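Local coordinates for protein threonine synthase (Brucella melitensis bv. 1, PDB 4F4F) that probably catalyses the pyridoxal-phosphate-dependent conversion of O-phospho-L-homoserine and water to L-threonine and phosphate, the last step of threonine biosynthesis, at residues Gln38-Phe43 with Thr65-Gly70; Glu46-Leu51 with Met274-Glu279; Val57-Ala62 with Gln235-Phe240; Cys94-Thr99 with Leu244-Pro249; Phe240-Ser245 with Val253-Pro258. One frame throughout, in Å; residues are numbered along the deposited sequence.

All five contacts are apolar across their two segments, but differ in depth. Contacts 3 and 5 are buried; they share F240 and use successive turns of helix 236-245, against helix 56-64 and strand 253-258 respectively. Contact 4 takes the end of that same helix to the outermost strand 96-100, where burial is partial. Contacts 1 and 2 are also partly buried and join loops and helix 45-49 of the N-terminal region; they meet where F43 N and M274 O lie 2.7 Å apart, a probable hydrogen bond. Small alanine and valine groups serve the helix packing, a proline on an aromatic face contact 1, one isoleucine methyl contact 2. Contacts 2, 4 and 5 reach one mixed sheet.

Contact 1 (Gln38-Phe43 with Thr65-Gly70); sequences QEYPQF and TPFTGG
P41 lays its ring across P66 and over the ring of F67, and its carbons share out the two partners. CB meets P66 CB at 3.6 Å, the two proline rings crossing at a slant. CG, next along, touches P66 CB as well and also stands over the middle of the F67 ring, 3.9 Å from the centroid and 12° off the ring normal, which meets the geometry of a CH-pi contact. CD completes the ring by reaching F67 CE1 at 3.5 Å. The F67 ring can lie under P41 because its CG is anti to the carbonyl carbon (chi1 -69°). At the rim of the same ring, near its plane, comes Y40 CD1, 4.4 Å from F67 CE1, while the Y40 hydroxyl bonds E327. These two loops follow strand 35-37 and helix 56-64 and both belong to the N-terminal region of threonine synthase. Beside the contact, Q42 NE2 donates to R273 O and, at 3.1 Å from above the carbonyl plane, to Y40 O, bridging the backbone on both sides of P41. Proline C-H groups, probably slightly polarised by the ring nitrogen, can suit an aromatic face, so the loops are joined by dispersion and weak CH-pi attraction without charge pairing.

Contact 2 (Glu46-Leu51 with Met274-Glu279); sequences EQIRAL and MGLPIE
I48 supplies every touch from helix 45-49, and does so through one methyl, CD1. The apolar contacts come first: I48 CD1 approaches L276 CD1 at 4.2 Å and P277 CD at 4.1 Å, meeting a leucine branch and proline CD side by side. Its reach follows from the torsions, with CG1 anti to the carbonyl carbon (chi1 -62°) and the chain then extended to CD1 (chi2 169°). A second kind of contact is methyl against backbone, in which I48 CD1 lies 3.5 Å from G275 O. That carbonyl belongs to the turn ending helix 263-274, where G275 has positive phi (121°) and two bonds return to the last helical turn, a Schellman motif. The chain then runs through L276 and P277 into strand 278-285 of the mixed sheet, so helix 45-49 of the N-terminal region packs on a helix-to-strand connection of the cofactor-binding part of the fold. The salt bridges lie off the contact itself: R49 NH1 pairs with E46 OE2 at 3.0 Å, and R49 NH2 with D250. L244 of helix 236-245 also touches the I48 side chain.

Contact 3 (Val57-Ala62 with Gln235-Phe240); sequences VEVALA and QVVYYF
V237 directs both of its methyl groups at A60, the centre of a helix-helix packing between helix 56-64 of the N-terminal region and helix 236-245 of the pyridoxal-phosphate-dependent fold. The short axes of the two segments approach to 9.3 Å, and their N-to-C directions make an angle of 120°, so the helices cross steeply instead of running side by side. Such a crossing concentrates the contact at one point, here the pair A60 and V237, whose CA atoms are 5.5 Å apart. The valine straddles the alanine: V237 CG1 is 3.8 Å from A60 CB, and V237 CG2 is 3.7 Å from A60 CA, and each branch touches both CA and CB of A60. With CG1 anti to the backbone N (chi1 179°), the fork of the side chain faces the neighbouring helix. A60 has just a methyl here, consistent with the close backbone approach. V59, one residue earlier on helix 56-64, adds a flank. Its CG1 is 4.3 Å from V237 CG1 and thus borders the same valine, and it also turns towards the next turn of helix 236-245. There F240 offers its CB, while its ring leads away to V63 and to A271 of helix 263-274. V237 itself is further enclosed by Y56 and L64, and A60 by V81 of helix 74-86. The V59 and F240 side chains meet at a slant, V59 CG1 lying 4.0 Å from F240 CB.

Contact 4 (Cys94-Thr99 with Leu244-Pro249); sequences CPLVQT and LSLGAP
L96 of strand 96-100 meets the end of helix 236-245, first at S245. There L96 CD1 sits 3.7 Å from S245 CB, so the serine takes part through its methylene carbon. The next residue, L246, gives the apolar partner: L246 CD2 lies 3.9 Å from L96 CD1, and L246 CG is 4.0 Å from the same methyl. The two leucines extend towards each other tip to tip, L96 being aimed by a CG anti to the carbonyl carbon (chi1 -66°). G247 follows with positive phi (112°) and closes the helix in a Schellman motif, its N donating to L244 O at 3.2 Å. A248 and P249, with a cis peptide between them, begin the loop that leads to strand 253-258; P249 packs on helix 45-49. Strand 96-100 is an outermost strand of the mixed sheet and pairs antiparallel with 103-107, while V410 of strand 409-413 touches both L96 and L246. Since a single leucine methyl carries both touches, with a serine methylene and a leucine branch next to each other, the link between sheet edge and helix end rests on dispersion and burial of apolar surface.

Contact 5 (Phe240-Ser245 with Val253-Pro258); sequences FTAALS and VSFTVP
This is a buried helix-on-sheet contact, in which helix 236-245 packs two alanines against a valine and a phenylalanine of strand 253-258, in the mixed sheet of the cofactor-binding part of the enzyme. The short axes come within 9.3 Å, and the directions differ by 135°, so the helix runs roughly counter to the strand. A243 and V253 have the nearest CA atoms, 6.1 Å apart. V253 CG2 is 4.1 Å from A243 CB and equally near A243 CA; with CG1 anti to the backbone N (chi1 174°), it is CG2 that is turned to the helix. F255, two residues on and therefore on the same side of the strand, meets both alanines with its rim: F255 CE2 is 4.1 Å from A242 CB, and F255 CZ is 4.4 Å from A243 CB, each methyl near the ring plane. The helix leads through a short loop into the strand, which with helix 263-274 and the parallel neighbouring strand 278-285 forms a beta-alpha-beta crossover; strand 409-413 is its other parallel neighbour. The F255 ring also stacks edge-to-face with Y239, one turn before A243, and touches I278 and V410 of those neighbours. At its far end the strand reaches P258, which lines the pyridoxal-5'-phosphate pocket and touches the cofactor; the F255 side chain lies about 12 Å from the bound cofactor.

Contact 1 (Gln38-Phe43 with Thr65-Gly70)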
# COMPACT_ATOMS: atom_id res chain seq x y z
N GLN A 38 13.62 10.35 -10.90
CA GLN A 38 15.00 10.65 -11.20
C GLN A 38 15.54 11.66 -10.17
O GLN A 38 16.72 11.66 -9.85
CB GLN A 38 15.07 11.24 -12.59
CG GLN A 38 16.47 11.55 -13.08
CD GLN A 38 16.43 12.14 -14.45
OE1 GLN A 38 16.15 13.34 -14.62
NE2 GLN A 38 16.72 11.34 -15.43
N GLU A 39 14.66 12.54 -9.71
CA GLU A 39 14.94 13.41 -8.58
C GLU A 39 13.68 13.63 -7.79
O GLU A 39 12.56 13.47 -8.32
CB GLU A 39 15.45 14.77 -9.03
CG GLU A 39 14.49 15.50 -9.93
CD GLU A 39 15.01 15.61 -11.34
OE1 GLU A 39 14.68 16.64 -11.97
OE2 GLU A 39 15.76 14.71 -11.81
N TYR A 40 13.84 13.98 -6.53
CA TYR A 40 12.70 14.23 -5.68
C TYR A 40 12.32 15.71 -5.69
O TYR A 40 13.17 16.58 -5.53
CB TYR A 40 12.95 13.75 -4.27
CG TYR A 40 12.94 12.26 -4.21
CD1 TYR A 40 11.76 11.55 -4.30
CD2 TYR A 40 14.13 11.55 -4.16
CE1 TYR A 40 11.76 10.18 -4.27
CE2 TYR A 40 14.13 10.17 -4.14
CZ TYR A 40 12.95 9.50 -4.20
OH TYR A 40 13.03 8.15 -4.21
N PRO A 41 11.03 16.00 -5.86
CA PRO A 41 10.55 17.38 -5.75
C PRO A 41 10.85 17.90 -4.36
O PRO A 41 10.79 17.13 -3.41
CB PRO A 41 9.04 17.23 -5.95
CG PRO A 41 8.89 15.97 -6.71
CD PRO A 41 9.92 15.07 -6.12
N GLN A 42 11.22 19.16 -4.25
CA GLN A 42 11.66 19.69 -2.98
C GLN A 42 10.72 20.74 -2.45
O GLN A 42 10.20 21.57 -3.19
CB GLN A 42 13.07 20.29 -3.10
CG GLN A 42 14.10 19.26 -3.47
CD GLN A 42 14.31 18.28 -2.35
OE1 GLN A 42 14.55 18.68 -1.20
NE2 GLN A 42 14.25 17.00 -2.66
N PHE A 43 10.54 20.71 -1.13
CA PHE A 43 9.82 21.75 -0.38
C PHE A 43 10.74 22.35 0.67
O PHE A 43 11.29 21.63 1.50
CB PHE A 43 8.60 21.15 0.34
CG PHE A 43 7.44 20.92 -0.54
CD1 PHE A 43 7.43 19.90 -1.47
CD2 PHE A 43 6.32 21.73 -0.44
CE1 PHE A 43 6.34 19.70 -2.30
CE2 PHE A 43 5.22 21.51 -1.25
CZ PHE A 43 5.24 20.50 -2.18
N THR A 65 1.55 16.94 -7.43
CA THR A 65 1.61 17.50 -8.77
C THR A 65 3.01 17.41 -9.42
O THR A 65 3.12 17.04 -10.59
CB THR A 65 1.07 18.96 -8.80
OG1 THR A 65 -0.32 18.93 -8.52
CG2 THR A 65 1.23 19.66 -10.16
N PRO A 66 4.09 17.71 -8.66
CA PRO A 66 5.41 17.69 -9.29
C PRO A 66 5.76 16.30 -9.82
O PRO A 66 6.50 16.20 -10.80
CB PRO A 66 6.38 18.08 -8.17
CG PRO A 66 5.54 18.74 -7.12
CD PRO A 66 4.11 18.30 -7.31
N PHE A 67 5.27 15.25 -9.18
CA PHE A 67 5.51 13.90 -9.65
C PHE A 67 4.89 13.56 -11.02
O PHE A 67 5.37 12.63 -11.69
CB PHE A 67 5.04 12.86 -8.62
CG PHE A 67 5.88 12.83 -7.37
CD1 PHE A 67 7.12 12.23 -7.38
CD2 PHE A 67 5.42 13.38 -6.19
CE1 PHE A 67 7.90 12.20 -6.23
CE2 PHE A 67 6.18 13.35 -5.03
CZ PHE A 67 7.43 12.74 -5.04
N THR A 68 3.84 14.28 -11.41
CA THR A 68 3.12 14.02 -12.66
C THR A 68 3.71 14.67 -13.90
O THR A 68 3.22 14.42 -15.01
CB THR A 68 1.64 14.41 -12.56
OG1 THR A 68 1.52 15.83 -12.45
CG2 THR A 68 1.00 13.75 -11.35
N GLY A 69 4.73 15.51 -13.71
CA GLY A 69 5.56 16.00 -14.81
C GLY A 69 4.80 16.83 -15.82
O GLY A 69 5.13 16.84 -17.01
N GLY A 70 3.74 17.49 -15.36
CA GLY A 70 2.90 18.25 -16.27
C GLY A 70 2.02 17.45 -17.21
O GLY A 70 1.42 18.03 -18.11

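Contact 2 (Glu46-Leu51 with Met274-Glu279)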
# COMPACT_ATOMS: atom_id res chain seq x y z
N GLU A 46 9.62 27.13 4.38
CA GLU A 46 8.55 28.11 4.12
C GLU A 46 7.45 27.53 3.22
O GLU A 46 6.30 27.85 3.39
CB GLU A 46 9.10 29.40 3.46
CG GLU A 46 9.76 30.32 4.43
CD GLU A 46 8.78 30.88 5.42
OE1 GLU A 46 7.62 31.16 5.06
OE2 GLU A 46 9.16 31.02 6.57
N GLN A 47 7.83 26.68 2.25
CA GLN A 47 6.87 26.06 1.37
C GLN A 47 6.00 25.09 2.17
O GLN A 47 4.84 24.93 1.86
CB GLN A 47 7.52 25.35 0.17
CG GLN A 47 7.93 26.30 -0.92
CD GLN A 47 9.05 25.83 -1.84
OE1 GLN A 47 9.72 24.81 -1.61
NE2 GLN A 47 9.29 26.63 -2.88
N ILE A 48 6.57 24.46 3.20
CA ILE A 48 5.76 23.59 4.06
C ILE A 48 4.87 24.44 4.97
O ILE A 48 3.68 24.15 5.13
CB ILE A 48 6.64 22.58 4.87
CG1 ILE A 48 7.40 21.64 3.91
CG2 ILE A 48 5.77 21.82 5.87
CD1 ILE A 48 8.48 20.80 4.62
N ARG A 49 5.43 25.50 5.55
CA ARG A 49 4.59 26.43 6.34
C ARG A 49 3.39 26.93 5.53
O ARG A 49 2.29 27.05 6.06
CB ARG A 49 5.39 27.58 6.91
CG ARG A 49 6.33 27.16 8.05
CD ARG A 49 6.92 28.32 8.83
NE ARG A 49 8.09 27.85 9.56
CZ ARG A 49 9.33 27.85 9.06
NH1 ARG A 49 9.60 28.38 7.86
NH2 ARG A 49 10.34 27.35 9.79
N ALA A 50 3.60 27.12 4.23
CA ALA A 50 2.53 27.60 3.34
C ALA A 50 1.38 26.61 3.18
O ALA A 50 0.31 26.99 2.78
CB ALA A 50 3.09 28.03 1.97
N LEU A 51 1.60 25.35 3.53
CA LEU A 51 0.55 24.31 3.48
C LEU A 51 -0.40 24.34 4.68
O LEU A 51 -1.44 23.66 4.67
CB LEU A 51 1.20 22.92 3.38
CG LEU A 51 2.02 22.75 2.11
CD1 LEU A 51 2.66 21.37 2.09
CD2 LEU A 51 1.22 23.06 0.85
N MET A 274 11.78 14.85 0.24
CA MET A 274 11.22 16.08 -0.30
C MET A 274 11.41 17.30 0.63
O MET A 274 11.21 18.41 0.20
CB MET A 274 9.74 15.93 -0.61
CG MET A 274 9.44 14.91 -1.69
SD MET A 274 7.68 14.55 -1.74
CE MET A 274 7.08 16.12 -2.40
N GLY A 275 11.80 17.05 1.89
CA GLY A 275 12.07 18.13 2.86
C GLY A 275 11.23 18.10 4.12
O GLY A 275 11.42 18.92 4.98
N LEU A 276 10.30 17.15 4.25
CA LEU A 276 9.54 17.06 5.47
C LEU A 276 10.45 16.65 6.63
O LEU A 276 11.11 15.59 6.60
CB LEU A 276 8.37 16.08 5.29
CG LEU A 276 7.34 16.11 6.42
CD1 LEU A 276 6.61 17.48 6.48
CD2 LEU A 276 6.37 14.93 6.24
N PRO A 277 10.47 17.47 7.71
CA PRO A 277 11.35 17.11 8.81
C PRO A 277 10.89 15.87 9.59
O PRO A 277 9.88 15.92 10.31
CB PRO A 277 11.33 18.36 9.68
CG PRO A 277 11.01 19.46 8.73
CD PRO A 277 9.96 18.86 7.87
N ILE A 278 11.62 14.78 9.45
CA ILE A 278 11.24 13.51 10.05
C ILE A 278 12.41 13.07 10.89
O ILE A 278 13.59 13.19 10.47
CB ILE A 278 10.84 12.46 8.99
CG1 ILE A 278 9.46 12.81 8.40
CG2 ILE A 278 10.78 11.04 9.55
CD1 ILE A 278 9.02 11.92 7.25
N GLU A 279 12.12 12.58 12.07
CA GLU A 279 13.16 12.13 12.98
C GLU A 279 13.34 10.63 12.74
O GLU A 279 14.24 10.24 11.99
CB GLU A 279 12.80 12.51 14.42
CG GLU A 279 13.65 11.91 15.54
CD GLU A 279 13.45 12.61 16.90
OE1 GLU A 279 12.93 12.03 17.92
OE2 GLU A 279 13.84 13.78 16.94

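Contact 3 (Val57-Ala62 with Gln235-Phe240)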
# COMPACT_ATOMS: atom_id res chain seq x y z
N VAL A 57 -7.08 17.40 0.39
CA VAL A 57 -7.01 17.49 -1.06
C VAL A 57 -6.02 18.56 -1.51
O VAL A 57 -5.24 18.33 -2.38
CB VAL A 57 -8.42 17.73 -1.65
CG1 VAL A 57 -8.36 18.15 -3.13
CG2 VAL A 57 -9.26 16.48 -1.46
N GLU A 58 -6.04 19.73 -0.90
CA GLU A 58 -5.12 20.79 -1.28
C GLU A 58 -3.67 20.43 -1.01
O GLU A 58 -2.79 20.76 -1.80
CB GLU A 58 -5.47 22.08 -0.55
CG GLU A 58 -6.76 22.73 -1.03
CD GLU A 58 -7.19 23.85 -0.10
OE1 GLU A 58 -7.05 23.74 1.14
OE2 GLU A 58 -7.68 24.85 -0.59
N VAL A 59 -3.40 19.72 0.09
CA VAL A 59 -2.05 19.30 0.39
C VAL A 59 -1.61 18.25 -0.63
O VAL A 59 -0.49 18.27 -1.11
CB VAL A 59 -1.91 18.77 1.83
CG1 VAL A 59 -0.54 18.14 2.07
CG2 VAL A 59 -2.15 19.90 2.84
N ALA A 60 -2.51 17.34 -0.94
CA ALA A 60 -2.28 16.30 -1.95
C ALA A 60 -1.91 16.92 -3.31
O ALA A 60 -0.97 16.50 -3.96
CB ALA A 60 -3.51 15.40 -2.06
N LEU A 61 -2.60 17.95 -3.71
CA LEU A 61 -2.29 18.59 -5.00
C LEU A 61 -0.90 19.22 -4.96
O LEU A 61 -0.12 19.07 -5.91
CB LEU A 61 -3.37 19.59 -5.35
CG LEU A 61 -4.74 19.02 -5.73
CD1 LEU A 61 -5.77 20.12 -5.73
CD2 LEU A 61 -4.68 18.32 -7.07
N ALA A 62 -0.57 19.89 -3.86
CA ALA A 62 0.74 20.50 -3.70
C ALA A 62 1.84 19.44 -3.74
O ALA A 62 2.84 19.62 -4.46
CB ALA A 62 0.83 21.33 -2.40
N GLN A 235 0.68 7.87 -1.05
CA GLN A 235 0.86 7.68 0.37
C GLN A 235 1.79 8.72 0.99
O GLN A 235 1.72 8.96 2.20
CB GLN A 235 1.36 6.28 0.61
CG GLN A 235 0.34 5.25 0.19
CD GLN A 235 0.67 3.88 0.73
OE1 GLN A 235 1.09 3.00 -0.03
NE2 GLN A 235 0.53 3.69 2.10
N VAL A 236 2.55 9.41 0.15
CA VAL A 236 3.41 10.51 0.60
C VAL A 236 2.57 11.60 1.32
O VAL A 236 3.01 12.19 2.31
CB VAL A 236 4.17 11.12 -0.58
CG1 VAL A 236 5.02 12.33 -0.13
CG2 VAL A 236 5.05 10.08 -1.26
N VAL A 237 1.34 11.78 0.86
CA VAL A 237 0.53 12.88 1.29
C VAL A 237 0.27 12.86 2.80
O VAL A 237 0.40 13.89 3.47
CB VAL A 237 -0.81 12.94 0.52
CG1 VAL A 237 -1.65 14.10 1.02
CG2 VAL A 237 -0.54 13.13 -1.01
N TYR A 238 -0.13 11.71 3.35
CA TYR A 238 -0.57 11.72 4.73
C TYR A 238 0.59 11.91 5.73
O TYR A 238 0.37 12.31 6.87
CB TYR A 238 -1.47 10.56 5.08
CG TYR A 238 -0.95 9.21 4.73
CD1 TYR A 238 0.08 8.64 5.44
CD2 TYR A 238 -1.58 8.45 3.77
CE1 TYR A 238 0.54 7.36 5.12
CE2 TYR A 238 -1.13 7.18 3.46
CZ TYR A 238 -0.08 6.65 4.13
OH TYR A 238 0.34 5.36 3.81
N TYR A 239 1.81 11.67 5.27
CA TYR A 239 2.97 12.06 6.09
C TYR A 239 3.04 13.58 6.23
O TYR A 239 3.18 14.09 7.33
CB TYR A 239 4.26 11.51 5.52
CG TYR A 239 4.34 10.04 5.63
CD1 TYR A 239 4.85 9.45 6.77
CD2 TYR A 239 3.91 9.23 4.60
CE1 TYR A 239 4.93 8.07 6.87
CE2 TYR A 239 3.94 7.85 4.71
CZ TYR A 239 4.48 7.29 5.85
OH TYR A 239 4.58 5.95 5.96
N PHE A 240 2.85 14.30 5.13
CA PHE A 240 2.71 15.74 5.20
C PHE A 240 1.54 16.23 6.07
O PHE A 240 1.71 17.11 6.92
CB PHE A 240 2.60 16.37 3.80
CG PHE A 240 3.94 16.52 3.09
CD1 PHE A 240 4.51 15.45 2.40
CD2 PHE A 240 4.60 17.72 3.08
CE1 PHE A 240 5.71 15.59 1.73
CE2 PHE A 240 5.82 17.86 2.44
CZ PHE A 240 6.37 16.80 1.76

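Contact 4 (Cys94-Thr99 with Leu244-Pro249)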
# COMPACT_ATOMS: atom_id res chain seq x y z
N CYS A 94 -7.59 11.49 6.56
CA CYS A 94 -6.76 10.68 7.43
C CYS A 94 -6.54 11.41 8.78
O CYS A 94 -5.59 12.18 8.92
CB CYS A 94 -5.42 10.42 6.76
SG CYS A 94 -5.51 9.53 5.18
N PRO A 95 -7.42 11.20 9.76
CA PRO A 95 -7.35 12.02 10.99
C PRO A 95 -6.42 11.41 12.05
O PRO A 95 -6.22 10.20 12.06
CB PRO A 95 -8.75 11.98 11.51
CG PRO A 95 -9.26 10.64 11.06
CD PRO A 95 -8.65 10.40 9.71
N LEU A 96 -5.86 12.26 12.90
CA LEU A 96 -5.13 11.81 14.10
C LEU A 96 -6.07 11.61 15.29
O LEU A 96 -7.02 12.36 15.47
CB LEU A 96 -4.03 12.81 14.46
CG LEU A 96 -2.87 12.98 13.49
CD1 LEU A 96 -2.06 14.26 13.83
CD2 LEU A 96 -1.96 11.76 13.45
N VAL A 97 -5.78 10.59 16.11
CA VAL A 97 -6.41 10.41 17.41
C VAL A 97 -5.25 10.28 18.40
O VAL A 97 -4.38 9.44 18.21
CB VAL A 97 -7.31 9.15 17.43
CG1 VAL A 97 -7.81 8.87 18.87
CG2 VAL A 97 -8.47 9.34 16.46
N GLN A 98 -5.19 11.17 19.39
CA GLN A 98 -4.10 11.12 20.38
C GLN A 98 -4.27 9.94 21.30
O GLN A 98 -5.37 9.75 21.82
CB GLN A 98 -4.09 12.39 21.20
CG GLN A 98 -2.87 12.51 22.10
CD GLN A 98 -2.73 13.90 22.68
OE1 GLN A 98 -3.64 14.75 22.53
NE2 GLN A 98 -1.60 14.15 23.34
N THR A 99 -3.19 9.20 21.57
CA THR A 99 -3.27 8.01 22.46
C THR A 99 -2.38 8.08 23.72
O THR A 99 -2.52 7.26 24.61
CB THR A 99 -2.94 6.71 21.68
OG1 THR A 99 -1.75 6.90 20.90
CG2 THR A 99 -4.08 6.33 20.75
N LEU A 244 1.98 18.26 9.47
CA LEU A 244 1.48 19.63 9.54
C LEU A 244 0.57 19.84 10.75
O LEU A 244 0.61 20.88 11.41
CB LEU A 244 0.71 20.01 8.28
CG LEU A 244 1.51 20.27 7.02
CD1 LEU A 244 0.58 20.24 5.77
CD2 LEU A 244 2.27 21.61 7.19
N SER A 245 -0.23 18.83 11.10
CA SER A 245 -1.10 18.96 12.27
C SER A 245 -0.23 19.15 13.52
O SER A 245 -0.60 19.89 14.41
CB SER A 245 -2.02 17.74 12.45
OG SER A 245 -2.97 17.62 11.40
N LEU A 246 0.93 18.49 13.56
CA LEU A 246 1.82 18.54 14.70
C LEU A 246 2.89 19.61 14.70
O LEU A 246 3.72 19.70 15.63
CB LEU A 246 2.43 17.15 14.96
CG LEU A 246 1.37 16.05 14.99
CD1 LEU A 246 2.07 14.69 15.03
CD2 LEU A 246 0.42 16.26 16.16
N GLY A 247 2.86 20.48 13.70
CA GLY A 247 3.68 21.66 13.71
C GLY A 247 4.79 21.71 12.70
O GLY A 247 5.62 22.65 12.73
N ALA A 248 4.80 20.77 11.76
CA ALA A 248 5.76 20.84 10.65
C ALA A 248 5.75 22.21 10.00
O ALA A 248 4.67 22.81 9.81
CB ALA A 248 5.49 19.73 9.62
N PRO A 249 6.93 22.73 9.61
CA PRO A 249 8.24 22.13 9.64
C PRO A 249 9.05 22.53 10.85
O PRO A 249 10.23 22.25 10.89
CB PRO A 249 8.91 22.74 8.41
CG PRO A 249 8.39 24.11 8.37
CD PRO A 249 6.97 24.04 8.95

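Contact 5 (Phe240-Ser245 with Val253-Pro258)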
# COMPACT_ATOMS: atom_id res chain seq x y z
N PHE A 240 2.85 14.30 5.13
CA PHE A 240 2.71 15.74 5.20
C PHE A 240 1.54 16.23 6.07
O PHE A 240 1.71 17.11 6.92
CB PHE A 240 2.60 16.37 3.80
CG PHE A 240 3.94 16.52 3.09
CD1 PHE A 240 4.51 15.45 2.40
CD2 PHE A 240 4.60 17.72 3.08
CE1 PHE A 240 5.71 15.59 1.73
CE2 PHE A 240 5.82 17.86 2.44
CZ PHE A 240 6.37 16.80 1.76
N THR A 241 0.35 15.69 5.84
CA THR A 241 -0.83 16.22 6.55
C THR A 241 -0.72 15.95 8.07
O THR A 241 -1.02 16.83 8.89
CB THR A 241 -2.14 15.72 5.94
OG1 THR A 241 -2.23 14.28 6.04
CG2 THR A 241 -2.27 16.21 4.46
N ALA A 242 -0.33 14.74 8.45
CA ALA A 242 -0.10 14.44 9.87
C ALA A 242 0.97 15.35 10.48
O ALA A 242 0.76 15.92 11.55
CB ALA A 242 0.29 12.98 10.04
N ALA A 243 2.10 15.52 9.79
CA ALA A 243 3.20 16.31 10.32
C ALA A 243 2.79 17.78 10.42
O ALA A 243 3.16 18.48 11.38
CB ALA A 243 4.47 16.16 9.47
N LEU A 244 1.98 18.26 9.47
CA LEU A 244 1.48 19.63 9.54
C LEU A 244 0.57 19.84 10.75
O LEU A 244 0.61 20.88 11.41
CB LEU A 244 0.71 20.01 8.28
CG LEU A 244 1.51 20.27 7.02
CD1 LEU A 244 0.58 20.24 5.77
CD2 LEU A 244 2.27 21.61 7.19
N SER A 245 -0.23 18.83 11.10
CA SER A 245 -1.10 18.96 12.27
C SER A 245 -0.23 19.15 13.52
O SER A 245 -0.60 19.89 14.41
CB SER A 245 -2.02 17.74 12.45
OG SER A 245 -2.97 17.62 11.40
N VAL A 253 8.92 15.19 13.17
CA VAL A 253 7.91 14.21 13.55
C VAL A 253 8.44 12.82 13.24
O VAL A 253 9.22 12.65 12.29
CB VAL A 253 6.59 14.50 12.79
CG1 VAL A 253 5.54 13.40 13.06
CG2 VAL A 253 6.02 15.86 13.24
N SER A 254 8.07 11.84 14.06
CA SER A 254 8.45 10.45 13.81
C SER A 254 7.24 9.62 13.42
O SER A 254 6.08 9.92 13.80
CB SER A 254 9.15 9.83 15.03
OG SER A 254 10.39 10.45 15.27
N PHE A 255 7.48 8.58 12.63
CA PHE A 255 6.43 7.69 12.20
C PHE A 255 6.80 6.22 12.40
O PHE A 255 7.91 5.80 12.10
CB PHE A 255 6.12 7.88 10.72
CG PHE A 255 5.57 9.24 10.38
CD1 PHE A 255 6.41 10.30 10.14
CD2 PHE A 255 4.21 9.43 10.26
CE1 PHE A 255 5.91 11.53 9.78
CE2 PHE A 255 3.70 10.67 9.94
CZ PHE A 255 4.56 11.72 9.70
N THR A 256 5.82 5.45 12.85
CA THR A 256 5.94 4.00 12.88
C THR A 256 4.89 3.40 11.97
O THR A 256 3.71 3.74 12.05
CB THR A 256 5.81 3.47 14.33
OG1 THR A 256 6.82 4.07 15.14
CG2 THR A 256 5.95 1.92 14.40
N VAL A 257 5.32 2.47 11.13
CA VAL A 257 4.48 1.93 10.09
C VAL A 257 4.41 0.41 10.16
O VAL A 257 5.46 -0.25 9.97
CB VAL A 257 5.06 2.29 8.73
CG1 VAL A 257 4.16 1.74 7.61
CG2 VAL A 257 5.25 3.79 8.61
N PRO A 258 3.21 -0.15 10.41
CA PRO A 258 3.10 -1.59 10.30
C PRO A 258 3.30 -1.95 8.85
O PRO A 258 2.59 -1.43 7.98
CB PRO A 258 1.66 -1.89 10.82
CG PRO A 258 1.09 -0.61 11.32
CD PRO A 258 1.91 0.48 10.67